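Local coordinates for disulfide bond protein A (Staphylococcus aureus, PDB 3BCI) that is a thioredoxin-fold thiol-disulfide oxidoreductase that probably exchanges disulfides with substrate proteins during oxidative folding, at residues Val16-Tyr21 / Val52-Leu57. Numbering follows the deposited sequence.
Sequences VVYGDY and VNLAFL
Val16 CG1 touches Val52 CG2 where strands 14-19 and 48-53 run parallel, the two strands of the beta-alpha-beta unit that opens the thioredoxin fold; helix 24-42, with the redox-active Cys23 and Cys26 at its start, makes the crossover. Val17 O then accepts from Val52 N at 2.9 Å, and Gly19 N donates to Val52 O at 3.0 Å, so Val52 bonds to the residues on either side of Tyr18. The Tyr18 side chain lies alongside that of Val52 and points the same way, its CD1 3.5 Å from Val52 CB, while Leu54 CD1 comes to the ring edge and Val16 CG1 lies over one face, offset toward the rim. Ile141 and Ala142 of helix 130-144 also touch this side chain. Gly19 O takes the last backbone bond, 2.8 Å from Leu54 N just past the end of strand 48-53 and almost in line with the carbonyl. Here the chains are loops, tied by Asp20, whose CG stands anti to the backbone N (chi1 -172°), carrying the carboxylate across to residues 55-57. Its OD1 accepts from Lys22 N and from a water that Asn53 ND2 also holds. Its OD2 accepts from Ser61 OG and, at 2.9 Å, from Phe56 N, with Leu57 N adding a weak bond. Asn53 OD1 closes an Asx turn onto Ala55 N. Tyr21 CD2 lies 3.3 Å from Asn53 ND2, the ring and amide planes 64° apart.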
loop_
_atom_site.group_PDB
_atom_site.type_symbol
_atom_site.label_atom_id
_atom_site.label_comp_id
_atom_site.label_asym_id
_atom_site.label_seq_id
_atom_site.Cartn_x
_atom_site.Cartn_y
_atom_site.Cartn_z
ATOM N N VAL A 16 -5.982 -0.137 -8.982
ATOM C CA VAL A 16 -4.642 -0.581 -8.619
ATOM C C VAL A 16 -3.660 0.583 -8.637
ATOM O O VAL A 16 -3.590 1.341 -9.611
ATOM C CB VAL A 16 -4.109 -1.657 -9.594
ATOM C CG1 VAL A 16 -2.727 -2.128 -9.137
ATOM C CG2 VAL A 16 -5.078 -2.827 -9.672
ATOM N N VAL A 17 -2.910 0.723 -7.551
ATOM C CA VAL A 17 -1.906 1.772 -7.447
ATOM C C VAL A 17 -0.563 1.079 -7.252
ATOM O O VAL A 17 -0.412 0.251 -6.352
ATOM C CB VAL A 17 -2.172 2.718 -6.247
ATOM C CG1 VAL A 17 -0.960 3.643 -6.015
ATOM C CG2 VAL A 17 -3.410 3.565 -6.523
ATOM N N TYR A 18 0.389 1.403 -8.120
ATOM C CA TYR A 18 1.734 0.837 -8.057
ATOM C C TYR A 18 2.642 1.848 -7.381
ATOM O O TYR A 18 2.610 3.031 -7.713
ATOM C CB TYR A 18 2.250 0.548 -9.468
ATOM C CG TYR A 18 1.556 -0.603 -10.154
ATOM C CD1 TYR A 18 1.986 -1.917 -9.960
ATOM C CD2 TYR A 18 0.484 -0.379 -11.018
ATOM C CE1 TYR A 18 1.372 -2.978 -10.616
ATOM C CE2 TYR A 18 -0.142 -1.431 -11.678
ATOM C CZ TYR A 18 0.309 -2.728 -11.477
ATOM O OH TYR A 18 -0.275 -3.766 -12.161
ATOM N N GLY A 19 3.448 1.389 -6.430
ATOM C CA GLY A 19 4.343 2.302 -5.748
ATOM C C GLY A 19 5.321 1.661 -4.785
ATOM O O GLY A 19 5.655 0.483 -4.896
ATOM N N ASP A 20 5.779 2.459 -3.830
ATOM C CA ASP A 20 6.735 2.017 -2.820
ATOM C C ASP A 20 6.598 3.008 -1.672
ATOM O O ASP A 20 6.487 4.210 -1.907
ATOM C CB ASP A 20 8.159 2.067 -3.397
ATOM C CG ASP A 20 9.194 1.449 -2.468
ATOM O OD1 ASP A 20 9.141 1.714 -1.251
ATOM O OD2 ASP A 20 10.069 0.705 -2.958
ATOM N N TYR A 21 6.598 2.516 -0.435
ATOM C CA TYR A 21 6.463 3.394 0.720
ATOM C C TYR A 21 7.614 4.392 0.843
ATOM O O TYR A 21 7.484 5.409 1.518
ATOM C CB TYR A 21 6.356 2.569 2.011
ATOM C CG TYR A 21 5.014 1.908 2.201
ATOM C CD1 TYR A 21 3.864 2.675 2.371
ATOM C CD2 TYR A 21 4.887 0.518 2.188
ATOM C CE1 TYR A 21 2.619 2.080 2.519
ATOM C CE2 TYR A 21 3.638 -0.088 2.336
ATOM C CZ TYR A 21 2.512 0.702 2.499
ATOM O OH TYR A 21 1.273 0.123 2.637
ATOM N N VAL A 52 0.191 -2.248 -5.072
ATOM C CA VAL A 52 1.247 -3.171 -5.479
ATOM C C VAL A 52 2.568 -2.460 -5.224
ATOM O O VAL A 52 2.889 -1.477 -5.889
ATOM C CB VAL A 52 1.142 -3.543 -6.976
ATOM C CG1 VAL A 52 2.246 -4.526 -7.344
ATOM C CG2 VAL A 52 -0.224 -4.156 -7.268
ATOM N N ASN A 53 3.324 -2.974 -4.260
ATOM C CA ASN A 53 4.598 -2.387 -3.851
ATOM C C ASN A 53 5.784 -2.967 -4.614
ATOM O O ASN A 53 6.117 -4.140 -4.452
ATOM C CB ASN A 53 4.792 -2.633 -2.356
ATOM C CG ASN A 53 5.844 -1.743 -1.745
ATOM O OD1 ASN A 53 6.871 -1.450 -2.363
ATOM N ND2 ASN A 53 5.606 -1.317 -0.506
ATOM N N LEU A 54 6.431 -2.147 -5.437
ATOM C CA LEU A 54 7.583 -2.621 -6.201
ATOM C C LEU A 54 8.819 -2.870 -5.325
ATOM O O LEU A 54 9.759 -3.534 -5.758
ATOM C CB LEU A 54 7.932 -1.633 -7.329
ATOM C CG LEU A 54 7.133 -1.750 -8.633
ATOM C CD1 LEU A 54 5.700 -1.270 -8.420
ATOM C CD2 LEU A 54 7.813 -0.924 -9.726
ATOM N N ALA A 55 8.806 -2.345 -4.101
ATOM C CA ALA A 55 9.918 -2.510 -3.154
ATOM C C ALA A 55 11.256 -2.393 -3.874
ATOM O O ALA A 55 12.081 -3.302 -3.811
ATOM C CB ALA A 55 9.817 -3.872 -2.465
ATOM N N PHE A 56 11.473 -1.263 -4.536
ATOM C CA PHE A 56 12.686 -1.057 -5.317
ATOM C C PHE A 56 13.639 0.017 -4.811
ATOM O O PHE A 56 14.678 0.247 -5.426
ATOM C CB PHE A 56 12.298 -0.720 -6.760
ATOM C CG PHE A 56 11.682 0.647 -6.920
ATOM C CD1 PHE A 56 12.438 1.717 -7.397
ATOM C CD2 PHE A 56 10.353 0.874 -6.576
ATOM C CE1 PHE A 56 11.877 2.993 -7.532
ATOM C CE2 PHE A 56 9.783 2.145 -6.705
ATOM C CZ PHE A 56 10.546 3.206 -7.183
ATOM N N LEU A 57 13.307 0.669 -3.702
ATOM C CA LEU A 57 14.158 1.736 -3.191
ATOM C C LEU A 57 15.034 1.394 -1.984
ATOM O O LEU A 57 15.288 2.247 -1.135
ATOM C CB LEU A 57 13.294 2.961 -2.886
ATOM C CG LEU A 57 12.680 3.583 -4.148
ATOM C CD1 LEU A 57 11.718 4.702 -3.774
ATOM C CD2 LEU A 57 13.803 4.116 -5.045
HETATM O O HOH W 1 8.117 -0.224 0.735
#